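Local coordinates for protein putative S41 protease (Bacteroides fragilis NCTC 9343, PDB 3K50) that is a putative protease of peptidase family S41, whose activity, substrates and cellular role are not established, at residues Glu26-Arg31 and Asn345-Asn350; Asn91-Tyr96 and Ser377-Phe382; Gln137-Val142 and Val157-Glu162; Asn299-Ala304 and Thr323-Glu328. One frame throughout, in Å; residues are numbered along the deposited sequence.

Contact 4 lies nearest the middle, its centre about 8 Å from the centre of the chain, and alone has a salt bridge: polar side chains carry most of this join between two loops of the peptidase region. Contact 2, with all its touching residues buried, works by packing around a tyrosine ring, without a direct hydrogen bond. Contact 3 is the outermost, its centre about 29 Å from the centre of the chain, a bulged hairpin with a largely solvent-facing second strand. Contacts 2 and 3 reach the same five-stranded sheet and touch through Asn91 and Val157. Contact 1 lies across the chain's centre from both, pairing one backbone bond with apolar packing to attach the N-terminal region.

Contact 1 (Glu26-Arg31 and Asn345-Asn350); sequences EYLWYR and NLVVCN
A type I beta turn from Tyr27 to Tyr30, directly after helix 18-26, docks against strand 342-352, with Leu28 and Val347 at its centre. Leu28 N gives a nearly straight hydrogen bond to Val347 O (3.0 Å, 173° at the hydrogen). The same oxygen lies at the edge of the Tyr27 ring, near its plane, with Tyr27 CD1 3.3 Å from Val347 O. Leu346 CD1 comes up to Tyr27 CD1 at 3.4 Å, its side chain crossing that of the tyrosine at about a right angle. The phenol end is held elsewhere, by Asp57 and the backbone N of Ala54.

Leu28 points into the strand. Its CG is anti to the backbone N (chi1 -179°), and beyond it the methyls reach Asn350: Leu28 CD2 lies 3.7 Å from Asn350 ND2. Nearer the backbone, Leu28 CB packs on Val347 CG1 at 3.7 Å. That methyl also lies over one face of the Trp29 indole, toward its rim, with Trp29 CZ3 4.1 Å from Val347 CG1. A water lies between Glu26 O and Val348 O, 2.7 Å from Val348 O, though it has more acceptors around it than protons to give.

Val348 and Cys349 together face Ala331. The turn after helix 18-26 packs where strand 342-352 has this classic beta bulge against strand 330-336.

Contact 2 (Asn91-Tyr96 and Ser377-Phe382); sequences NALISY and STYLPF
Tyr379 reaches the strand of Leu93 and Ser95 with its whole side chain. A chi1 of -161° sets its CG anti to the backbone N. Leu93 CD2 stands almost exactly over the centre of the ring, 3.6 Å from the Tyr379 ring centroid and only 5° off the normal, a close CH-pi contact. At the ring edge, near its plane, Tyr379 CE1 lies 3.6 Å from Ile94 O. The phenol oxygen ends against the next residue, with Tyr379 OH 3.2 Å from Ser95 CB. No direct hydrogen bond links the segments; instead a water donates to Tyr379 OH at 3.0 Å and to Leu93 O at 2.8 Å, tying the buried hydroxyl to the strand backbone.

Leu380 and Pro381 turn away from the strand, though one arginine bridges the two backbones here, Arg110 giving NE to Leu380 O and NH1 to Ser95 O.

Phe382 turns back toward the strand. Its tip touches Ser95 O through Phe382 CZ, and Phe382 CE2 packs 4.0 Å from Tyr96 CD2, the two side chains crossing at about a right angle. Tyr96 itself stacks on His177 and bonds to Asp173 through its hydroxyl.

The loop before helix 388-398 thus lies against strand 90-97, which belongs to what is probably the PDZ-like part of the chain and runs between strands 76-82 and 113-117, while Phe382 also rests on Tyr191 and Met193 of strand 187-194.

Contact 3 (Gln137-Val142 and Val157-Glu162); sequences QLQIGV and VVPIGE
Ile160 and Val142 meet because of how their branches are turned: chi1 of 63° sets Ile160 CG1 between its backbone N and carbonyl carbon, with CG2 anti to the carbonyl carbon, and in Val142 it is CG2 that sits between N and carbonyl carbon. The two CG2 methyls press together, Val142 CG2 to Ile160 CG2 at 3.4 Å, tighter than usual van der Waals contact. A second touch brings Val142 CG1 to 3.6 Å from Ile160 CD1, as the side chains cross at about a right angle.

The backbones run antiparallel. Val142 and Val158 form a hydrogen-bonded pair, with Val158 N to Val142 O at 2.9 Å and Val142 N bonding back to Val158 O. Farther along, Ile140 N binds Gly161 O at 2.9 Å, but Ile140 O takes its main bond from Ile160 N at 3.0 Å and a weak one from Gly161 N. Ile160 and Gly161 thus share one partner, a classic beta bulge that shifts the register by one. Gly161 has backbone angles at which a CB would jam against the preceding carbonyl oxygen.

Gly141 does something different: with no side chain it comes in close, its CA 3.1 Å from Val158 O. On the face of Gln139 and Glu162, Glu162 CB rests 3.4 Å from Leu138 O.

Strand 154-165 is the outermost of its five-stranded sheet within this chain; strand 136-146, probably of the PDZ-like part, lies between it and strand 113-117, whose Trp113 also touches Val157.

Contact 4 (Asn299-Ala304 and Thr323-Glu328); sequences NATRGA and TKTAGE
Arg302 and Glu328 form the salt bridge between these two loops of the peptidase domain. Arg302 NH1 donates to Glu328 OE1 at 2.8 Å, and the oxygen lies close to the guanidinium plane yet is met from above the carboxylate, the two planes being 59° apart. The bend at chi3 (-73°) sets Arg302 NE 3.8 Å from Ala326 CB, a methyl that covers one guanidinium face near its rim.

Midway, Ala326 N binds Thr301 O at 3.0 Å, with the donor nearly in line with the carbonyl. At the other end, Asn299 ND2 gives its N-H to Lys324 O at 2.7 Å, and that acceptor lies near the amide plane of Asn299. Lys324 O also receives a contact from Asn299 CA, 3.0 Å away. A water joins Gly303 O, at 2.6 Å, to Glu328 O, at 2.8 Å, donating to both.

Four further donors turn to Glu306 on helix 304-312: its OE1 accepts from Gly303 N and Glu328 N, its OE2 from Gly327 N and Thr325 OG1, which also hydrogen-bonds Phe364 N. Thr301 OG1 is engaged with Leu231 O.

Gly303, the N-cap of that helix, is probably at the position of the family's serine, but has no hydroxyl. Glu306 gathers donors from both loops, and together with the direct bonds and the salt bridge it fixes their relative position.

Contact 1 (Glu26-Arg31 and Asn345-Asn350)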
# COMPACT_ATOMS: atom_id res chain seq x y z
N GLU A 26 -8.30 -23.67 8.05
CA GLU A 26 -7.44 -22.53 8.34
C GLU A 26 -8.07 -21.16 8.54
O GLU A 26 -7.41 -20.27 9.03
CB GLU A 26 -6.47 -22.34 7.17
CG GLU A 26 -5.68 -23.55 6.74
CD GLU A 26 -4.60 -23.96 7.73
OE1 GLU A 26 -4.33 -23.23 8.67
OE2 GLU A 26 -4.01 -25.04 7.55
N TYR A 27 -9.32 -20.99 8.12
CA TYR A 27 -10.00 -19.72 8.19
C TYR A 27 -10.29 -19.27 9.62
O TYR A 27 -10.80 -20.05 10.42
CB TYR A 27 -11.35 -19.87 7.48
CG TYR A 27 -12.14 -18.62 7.13
CD1 TYR A 27 -11.51 -17.43 6.74
CD2 TYR A 27 -13.50 -18.68 7.01
CE1 TYR A 27 -12.26 -16.31 6.36
CE2 TYR A 27 -14.29 -17.56 6.56
CZ TYR A 27 -13.64 -16.39 6.23
OH TYR A 27 -14.36 -15.30 5.78
N LEU A 28 -10.00 -17.99 9.90
CA LEU A 28 -10.28 -17.40 11.20
C LEU A 28 -11.72 -17.65 11.56
O LEU A 28 -12.02 -18.08 12.68
CB LEU A 28 -10.05 -15.88 11.23
CG LEU A 28 -10.29 -15.15 12.56
CD1 LEU A 28 -9.39 -15.64 13.70
CD2 LEU A 28 -10.17 -13.65 12.38
N TRP A 29 -12.60 -17.42 10.59
CA TRP A 29 -14.04 -17.47 10.81
C TRP A 29 -14.70 -18.74 10.26
O TRP A 29 -15.79 -18.71 9.72
CB TRP A 29 -14.66 -16.22 10.15
CG TRP A 29 -14.28 -14.90 10.77
CD1 TRP A 29 -14.30 -14.62 12.10
CD2 TRP A 29 -13.88 -13.66 10.12
NE1 TRP A 29 -13.90 -13.35 12.32
CE2 TRP A 29 -13.65 -12.73 11.14
CE3 TRP A 29 -13.65 -13.28 8.81
CZ2 TRP A 29 -13.25 -11.42 10.89
CZ3 TRP A 29 -13.25 -11.99 8.55
CH2 TRP A 29 -13.05 -11.07 9.57
N TYR A 30 -14.04 -19.87 10.39
CA TYR A 30 -14.59 -21.09 9.81
C TYR A 30 -15.98 -21.39 10.39
O TYR A 30 -16.82 -21.94 9.73
CB TYR A 30 -13.62 -22.27 10.02
CG TYR A 30 -13.60 -22.86 11.41
CD1 TYR A 30 -12.75 -22.37 12.38
CD2 TYR A 30 -14.46 -23.90 11.76
CE1 TYR A 30 -12.78 -22.88 13.68
CE2 TYR A 30 -14.48 -24.43 13.05
CZ TYR A 30 -13.64 -23.94 14.00
OH TYR A 30 -13.68 -24.47 15.28
N ARG A 31 -16.22 -21.06 11.64
CA ARG A 31 -17.50 -21.38 12.25
C ARG A 31 -18.69 -20.61 11.66
O ARG A 31 -19.85 -20.98 11.88
CB ARG A 31 -17.44 -21.09 13.74
CG ARG A 31 -16.61 -22.05 14.58
CD ARG A 31 -16.71 -21.61 16.04
NE ARG A 31 -16.00 -22.53 16.90
CZ ARG A 31 -16.49 -23.70 17.33
NH1 ARG A 31 -17.69 -24.09 16.98
NH2 ARG A 31 -15.75 -24.49 18.10
N ASN A 345 -5.62 -15.85 -0.60
CA ASN A 345 -5.16 -14.98 0.48
C ASN A 345 -6.32 -14.99 1.47
O ASN A 345 -7.34 -14.36 1.25
CB ASN A 345 -4.84 -13.59 -0.04
CG ASN A 345 -3.53 -13.56 -0.84
OD1 ASN A 345 -3.52 -13.36 -2.06
ND2 ASN A 345 -2.44 -13.81 -0.15
N LEU A 346 -6.18 -15.83 2.51
CA LEU A 346 -7.25 -16.08 3.47
C LEU A 346 -7.08 -15.43 4.84
O LEU A 346 -5.99 -15.44 5.39
CB LEU A 346 -7.34 -17.58 3.65
CG LEU A 346 -8.44 -18.17 4.55
CD1 LEU A 346 -9.77 -18.01 3.88
CD2 LEU A 346 -8.10 -19.70 4.77
N VAL A 347 -8.15 -14.84 5.40
CA VAL A 347 -8.10 -14.32 6.77
C VAL A 347 -7.80 -15.51 7.70
O VAL A 347 -8.57 -16.47 7.75
CB VAL A 347 -9.42 -13.64 7.21
CG1 VAL A 347 -9.37 -13.24 8.68
CG2 VAL A 347 -9.70 -12.44 6.37
N VAL A 348 -6.71 -15.41 8.44
CA VAL A 348 -6.28 -16.44 9.39
C VAL A 348 -6.26 -15.97 10.87
O VAL A 348 -6.56 -16.77 11.78
CB VAL A 348 -4.88 -17.03 8.99
CG1 VAL A 348 -5.01 -17.80 7.66
CG2 VAL A 348 -3.79 -15.93 8.97
N CYS A 349 -5.98 -14.70 11.13
CA CYS A 349 -5.95 -14.23 12.52
C CYS A 349 -6.32 -12.80 12.75
O CYS A 349 -6.24 -11.96 11.88
CB CYS A 349 -4.57 -14.41 13.14
SG CYS A 349 -3.17 -13.52 12.41
N ASN A 350 -6.79 -12.58 13.98
CA ASN A 350 -6.93 -11.25 14.55
C ASN A 350 -5.54 -10.72 14.88
O ASN A 350 -4.58 -11.51 15.11
CB ASN A 350 -7.76 -11.31 15.84
CG ASN A 350 -9.20 -11.41 15.57
OD1 ASN A 350 -9.81 -10.48 15.05
ND2 ASN A 350 -9.76 -12.50 15.91
O HOH W 1 -7.40 -19.30 12.17

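Contact 2 (Asn91-Tyr96 and Ser377-Phe382)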
# COMPACT_ATOMS: atom_id res chain seq x y z
N ASN A 91 -7.03 13.38 -19.86
CA ASN A 91 -5.61 13.53 -19.53
C ASN A 91 -5.31 12.58 -18.37
O ASN A 91 -6.12 12.46 -17.46
CB ASN A 91 -5.30 14.96 -19.13
CG ASN A 91 -5.37 15.92 -20.28
OD1 ASN A 91 -4.90 15.61 -21.36
ND2 ASN A 91 -5.92 17.12 -20.05
N ALA A 92 -4.16 11.90 -18.42
CA ALA A 92 -3.76 10.97 -17.37
C ALA A 92 -2.70 11.58 -16.42
O ALA A 92 -1.55 11.79 -16.81
CB ALA A 92 -3.26 9.65 -17.97
N LEU A 93 -3.10 11.86 -15.18
CA LEU A 93 -2.22 12.42 -14.17
C LEU A 93 -1.42 11.29 -13.53
O LEU A 93 -2.00 10.39 -12.92
CB LEU A 93 -3.03 13.16 -13.07
CG LEU A 93 -2.25 13.70 -11.88
CD1 LEU A 93 -1.12 14.59 -12.35
CD2 LEU A 93 -3.13 14.47 -10.87
N ILE A 94 -0.08 11.36 -13.63
CA ILE A 94 0.78 10.29 -13.07
C ILE A 94 0.89 10.41 -11.56
O ILE A 94 1.26 11.47 -11.06
CB ILE A 94 2.16 10.27 -13.77
CG1 ILE A 94 1.96 9.92 -15.25
CG2 ILE A 94 3.09 9.27 -13.07
CD1 ILE A 94 3.22 10.04 -16.14
N SER A 95 0.62 9.32 -10.84
CA SER A 95 0.66 9.27 -9.41
C SER A 95 1.87 8.52 -8.82
O SER A 95 2.15 8.68 -7.67
CB SER A 95 -0.60 8.53 -8.90
OG SER A 95 -0.65 7.19 -9.46
N TYR A 96 2.55 7.68 -9.59
CA TYR A 96 3.63 6.82 -9.09
C TYR A 96 4.40 6.33 -10.31
O TYR A 96 3.78 5.97 -11.36
CB TYR A 96 3.01 5.65 -8.34
CG TYR A 96 3.99 4.79 -7.57
CD1 TYR A 96 4.56 3.73 -8.14
CD2 TYR A 96 4.23 5.01 -6.21
CE1 TYR A 96 5.42 2.91 -7.44
CE2 TYR A 96 5.06 4.20 -5.50
CZ TYR A 96 5.66 3.14 -6.14
OH TYR A 96 6.53 2.31 -5.47
N SER A 377 -2.54 21.83 -7.90
CA SER A 377 -1.34 22.68 -7.98
C SER A 377 -0.18 22.19 -7.07
O SER A 377 1.00 22.51 -7.32
CB SER A 377 -1.69 24.11 -7.66
OG SER A 377 -1.85 24.26 -6.26
N THR A 378 -0.49 21.43 -6.03
CA THR A 378 0.56 20.82 -5.22
C THR A 378 0.64 19.24 -5.34
O THR A 378 1.19 18.56 -4.46
CB THR A 378 0.47 21.26 -3.77
OG1 THR A 378 -0.85 21.05 -3.29
CG2 THR A 378 0.83 22.76 -3.63
N TYR A 379 0.10 18.67 -6.41
CA TYR A 379 0.25 17.23 -6.70
C TYR A 379 1.67 17.09 -7.30
O TYR A 379 1.88 17.37 -8.49
CB TYR A 379 -0.84 16.81 -7.66
CG TYR A 379 -1.10 15.33 -7.72
CD1 TYR A 379 -0.28 14.50 -8.43
CD2 TYR A 379 -2.19 14.78 -7.07
CE1 TYR A 379 -0.54 13.15 -8.50
CE2 TYR A 379 -2.46 13.41 -7.13
CZ TYR A 379 -1.63 12.61 -7.84
OH TYR A 379 -1.91 11.26 -7.95
N LEU A 380 2.63 16.73 -6.45
CA LEU A 380 4.04 16.83 -6.79
C LEU A 380 4.81 15.59 -6.42
O LEU A 380 4.27 14.76 -5.69
CB LEU A 380 4.64 18.02 -6.01
CG LEU A 380 4.23 19.42 -6.40
CD1 LEU A 380 4.61 20.41 -5.34
CD2 LEU A 380 4.82 19.78 -7.83
N PRO A 381 6.06 15.45 -6.95
CA PRO A 381 6.84 14.31 -6.58
C PRO A 381 6.95 14.08 -5.08
O PRO A 381 7.02 15.04 -4.32
CB PRO A 381 8.24 14.63 -7.12
CG PRO A 381 7.88 15.43 -8.43
CD PRO A 381 6.73 16.26 -8.01
N PHE A 382 7.03 12.82 -4.70
CA PHE A 382 7.17 12.49 -3.29
C PHE A 382 8.45 13.08 -2.68
O PHE A 382 9.53 13.07 -3.28
CB PHE A 382 7.19 11.00 -3.10
CG PHE A 382 5.95 10.30 -3.58
CD1 PHE A 382 4.74 10.47 -2.91
CD2 PHE A 382 6.01 9.38 -4.60
CE1 PHE A 382 3.62 9.79 -3.32
CE2 PHE A 382 4.92 8.71 -5.01
CZ PHE A 382 3.71 8.89 -4.35
O HOH W 2 -3.32 10.53 -10.51

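Contact 3 (Gln137-Val142 and Val157-Glu162)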
# COMPACT_ATOMS: atom_id res chain seq x y z
N GLN A 137 4.87 7.41 -28.39
CA GLN A 137 5.25 8.81 -28.40
C GLN A 137 4.21 9.51 -27.55
O GLN A 137 3.02 9.37 -27.82
CB GLN A 137 5.26 9.40 -29.81
CG GLN A 137 6.44 8.95 -30.64
CD GLN A 137 7.77 9.31 -29.99
OE1 GLN A 137 8.66 8.47 -29.89
NE2 GLN A 137 7.88 10.56 -29.50
N LEU A 138 4.65 10.27 -26.55
CA LEU A 138 3.72 10.93 -25.65
C LEU A 138 3.82 12.44 -25.67
O LEU A 138 4.93 12.99 -25.74
CB LEU A 138 4.00 10.45 -24.22
CG LEU A 138 4.04 8.94 -23.92
CD1 LEU A 138 4.29 8.65 -22.41
CD2 LEU A 138 2.78 8.18 -24.41
N GLN A 139 2.68 13.13 -25.64
CA GLN A 139 2.65 14.56 -25.35
C GLN A 139 2.40 14.62 -23.84
O GLN A 139 1.50 13.97 -23.35
CB GLN A 139 1.56 15.31 -26.11
CG GLN A 139 1.55 16.82 -25.84
CD GLN A 139 0.54 17.58 -26.67
OE1 GLN A 139 -0.66 17.33 -26.60
NE2 GLN A 139 1.02 18.55 -27.47
N ILE A 140 3.20 15.40 -23.12
CA ILE A 140 3.16 15.50 -21.68
C ILE A 140 2.81 16.92 -21.27
O ILE A 140 3.22 17.88 -21.96
CB ILE A 140 4.59 15.16 -21.09
CG1 ILE A 140 5.00 13.71 -21.38
CG2 ILE A 140 4.71 15.41 -19.55
CD1 ILE A 140 4.05 12.70 -20.91
N GLY A 141 2.06 17.07 -20.17
CA GLY A 141 1.70 18.39 -19.66
C GLY A 141 1.91 18.51 -18.16
O GLY A 141 2.34 17.56 -17.53
N VAL A 142 1.59 19.70 -17.61
CA VAL A 142 1.61 19.98 -16.18
C VAL A 142 0.42 20.87 -15.85
O VAL A 142 -0.12 21.54 -16.73
CB VAL A 142 2.89 20.67 -15.72
CG1 VAL A 142 4.09 19.74 -15.88
CG2 VAL A 142 3.09 21.99 -16.49
N VAL A 157 -4.41 21.85 -17.53
CA VAL A 157 -3.25 21.08 -17.93
C VAL A 157 -2.73 21.67 -19.23
O VAL A 157 -3.46 21.73 -20.21
CB VAL A 157 -3.64 19.62 -18.09
CG1 VAL A 157 -2.44 18.76 -18.49
CG2 VAL A 157 -4.27 19.16 -16.77
N VAL A 158 -1.49 22.16 -19.22
CA VAL A 158 -0.90 22.78 -20.40
C VAL A 158 0.26 21.94 -20.93
O VAL A 158 1.07 21.42 -20.16
CB VAL A 158 -0.44 24.20 -20.07
CG1 VAL A 158 -1.65 25.02 -19.55
CG2 VAL A 158 0.67 24.22 -19.04
N PRO A 159 0.34 21.79 -22.27
CA PRO A 159 1.44 20.96 -22.76
C PRO A 159 2.78 21.60 -22.50
O PRO A 159 2.91 22.80 -22.61
CB PRO A 159 1.19 20.90 -24.27
CG PRO A 159 -0.20 21.40 -24.47
CD PRO A 159 -0.46 22.34 -23.38
N ILE A 160 3.76 20.79 -22.12
CA ILE A 160 5.11 21.27 -21.91
C ILE A 160 6.15 20.56 -22.78
O ILE A 160 7.32 20.99 -22.79
CB ILE A 160 5.55 21.10 -20.43
CG1 ILE A 160 5.57 19.63 -20.05
CG2 ILE A 160 4.63 21.92 -19.54
CD1 ILE A 160 6.32 19.33 -18.74
N GLY A 161 5.78 19.46 -23.44
CA GLY A 161 6.72 18.74 -24.29
C GLY A 161 6.29 17.36 -24.73
O GLY A 161 5.11 17.00 -24.69
N GLU A 162 7.28 16.60 -25.20
CA GLU A 162 7.08 15.23 -25.67
C GLU A 162 8.22 14.28 -25.25
O GLU A 162 9.33 14.69 -24.97
CB GLU A 162 6.99 15.22 -27.18
CG GLU A 162 5.79 16.01 -27.74
CD GLU A 162 5.85 16.26 -29.25
OE1 GLU A 162 6.96 16.33 -29.83
OE2 GLU A 162 4.76 16.40 -29.85

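Contact 4 (Asn299-Ala304 and Thr323-Glu328)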
# COMPACT_ATOMS: atom_id res chain seq x y z
N ASN A 299 -7.57 5.69 1.20
CA ASN A 299 -8.38 4.49 1.19
C ASN A 299 -7.56 3.27 0.75
O ASN A 299 -7.95 2.17 1.04
CB ASN A 299 -9.59 4.61 0.25
CG ASN A 299 -10.63 5.69 0.65
OD1 ASN A 299 -11.54 5.89 -0.15
ND2 ASN A 299 -10.51 6.38 1.82
N ALA A 300 -6.47 3.43 0.01
CA ALA A 300 -5.66 2.29 -0.36
C ALA A 300 -4.86 1.69 0.80
O ALA A 300 -4.41 0.57 0.68
CB ALA A 300 -4.68 2.66 -1.51
N THR A 301 -4.61 2.45 1.86
CA THR A 301 -3.76 2.07 2.98
C THR A 301 -4.45 0.95 3.71
O THR A 301 -5.52 1.15 4.28
CB THR A 301 -3.54 3.27 3.91
OG1 THR A 301 -2.99 4.32 3.15
CG2 THR A 301 -2.60 2.93 5.07
N ARG A 302 -3.84 -0.23 3.73
CA ARG A 302 -4.56 -1.41 4.19
C ARG A 302 -3.75 -2.43 4.93
O ARG A 302 -2.57 -2.62 4.67
CB ARG A 302 -5.07 -2.10 2.90
CG ARG A 302 -5.82 -3.43 3.05
CD ARG A 302 -6.18 -3.96 1.69
NE ARG A 302 -7.25 -3.22 1.06
CZ ARG A 302 -8.57 -3.46 1.21
NH1 ARG A 302 -9.02 -4.45 1.96
NH2 ARG A 302 -9.43 -2.71 0.59
N GLY A 303 -4.42 -3.16 5.80
CA GLY A 303 -3.83 -4.35 6.39
C GLY A 303 -2.65 -4.19 7.30
O GLY A 303 -2.73 -3.60 8.37
N ALA A 304 -1.51 -4.72 6.89
CA ALA A 304 -0.30 -4.50 7.65
C ALA A 304 -0.06 -3.00 7.88
O ALA A 304 0.42 -2.60 8.96
CB ALA A 304 0.91 -5.17 6.92
N THR A 323 -6.73 10.56 3.85
CA THR A 323 -8.13 10.13 3.83
C THR A 323 -8.22 8.82 4.60
O THR A 323 -7.21 8.20 4.89
CB THR A 323 -8.71 10.03 2.41
OG1 THR A 323 -7.90 9.20 1.58
CG2 THR A 323 -8.87 11.46 1.74
N LYS A 324 -9.42 8.38 4.91
CA LYS A 324 -9.61 7.18 5.74
C LYS A 324 -8.96 5.92 5.16
O LYS A 324 -8.93 5.73 3.91
CB LYS A 324 -11.13 7.04 5.99
CG LYS A 324 -11.52 5.93 6.87
CD LYS A 324 -12.75 6.16 7.75
CE LYS A 324 -14.09 5.73 7.22
NZ LYS A 324 -14.88 5.11 8.43
N THR A 325 -8.40 5.06 6.03
CA THR A 325 -7.77 3.78 5.65
C THR A 325 -8.84 2.76 5.26
O THR A 325 -10.00 3.02 5.39
CB THR A 325 -6.81 3.22 6.74
OG1 THR A 325 -7.56 2.84 7.92
CG2 THR A 325 -5.76 4.25 7.07
N ALA A 326 -8.41 1.60 4.78
CA ALA A 326 -9.30 0.60 4.16
C ALA A 326 -10.22 -0.14 5.13
O ALA A 326 -11.31 -0.58 4.75
CB ALA A 326 -8.49 -0.43 3.40
N GLY A 327 -9.79 -0.30 6.35
CA GLY A 327 -10.60 -1.06 7.33
C GLY A 327 -10.29 -2.56 7.41
O GLY A 327 -11.09 -3.34 7.95
N GLU A 328 -9.15 -3.00 6.90
CA GLU A 328 -8.80 -4.43 6.97
C GLU A 328 -8.16 -4.76 8.35
O GLU A 328 -6.99 -4.69 8.50
CB GLU A 328 -7.92 -4.84 5.77
CG GLU A 328 -7.73 -6.32 5.62
CD GLU A 328 -7.03 -6.62 4.34
OE1 GLU A 328 -7.70 -6.53 3.29
OE2 GLU A 328 -5.80 -6.90 4.38
O HOH W 3 -8.82 8.12 -0.86
O HOH W 4 -4.58 -4.42 9.95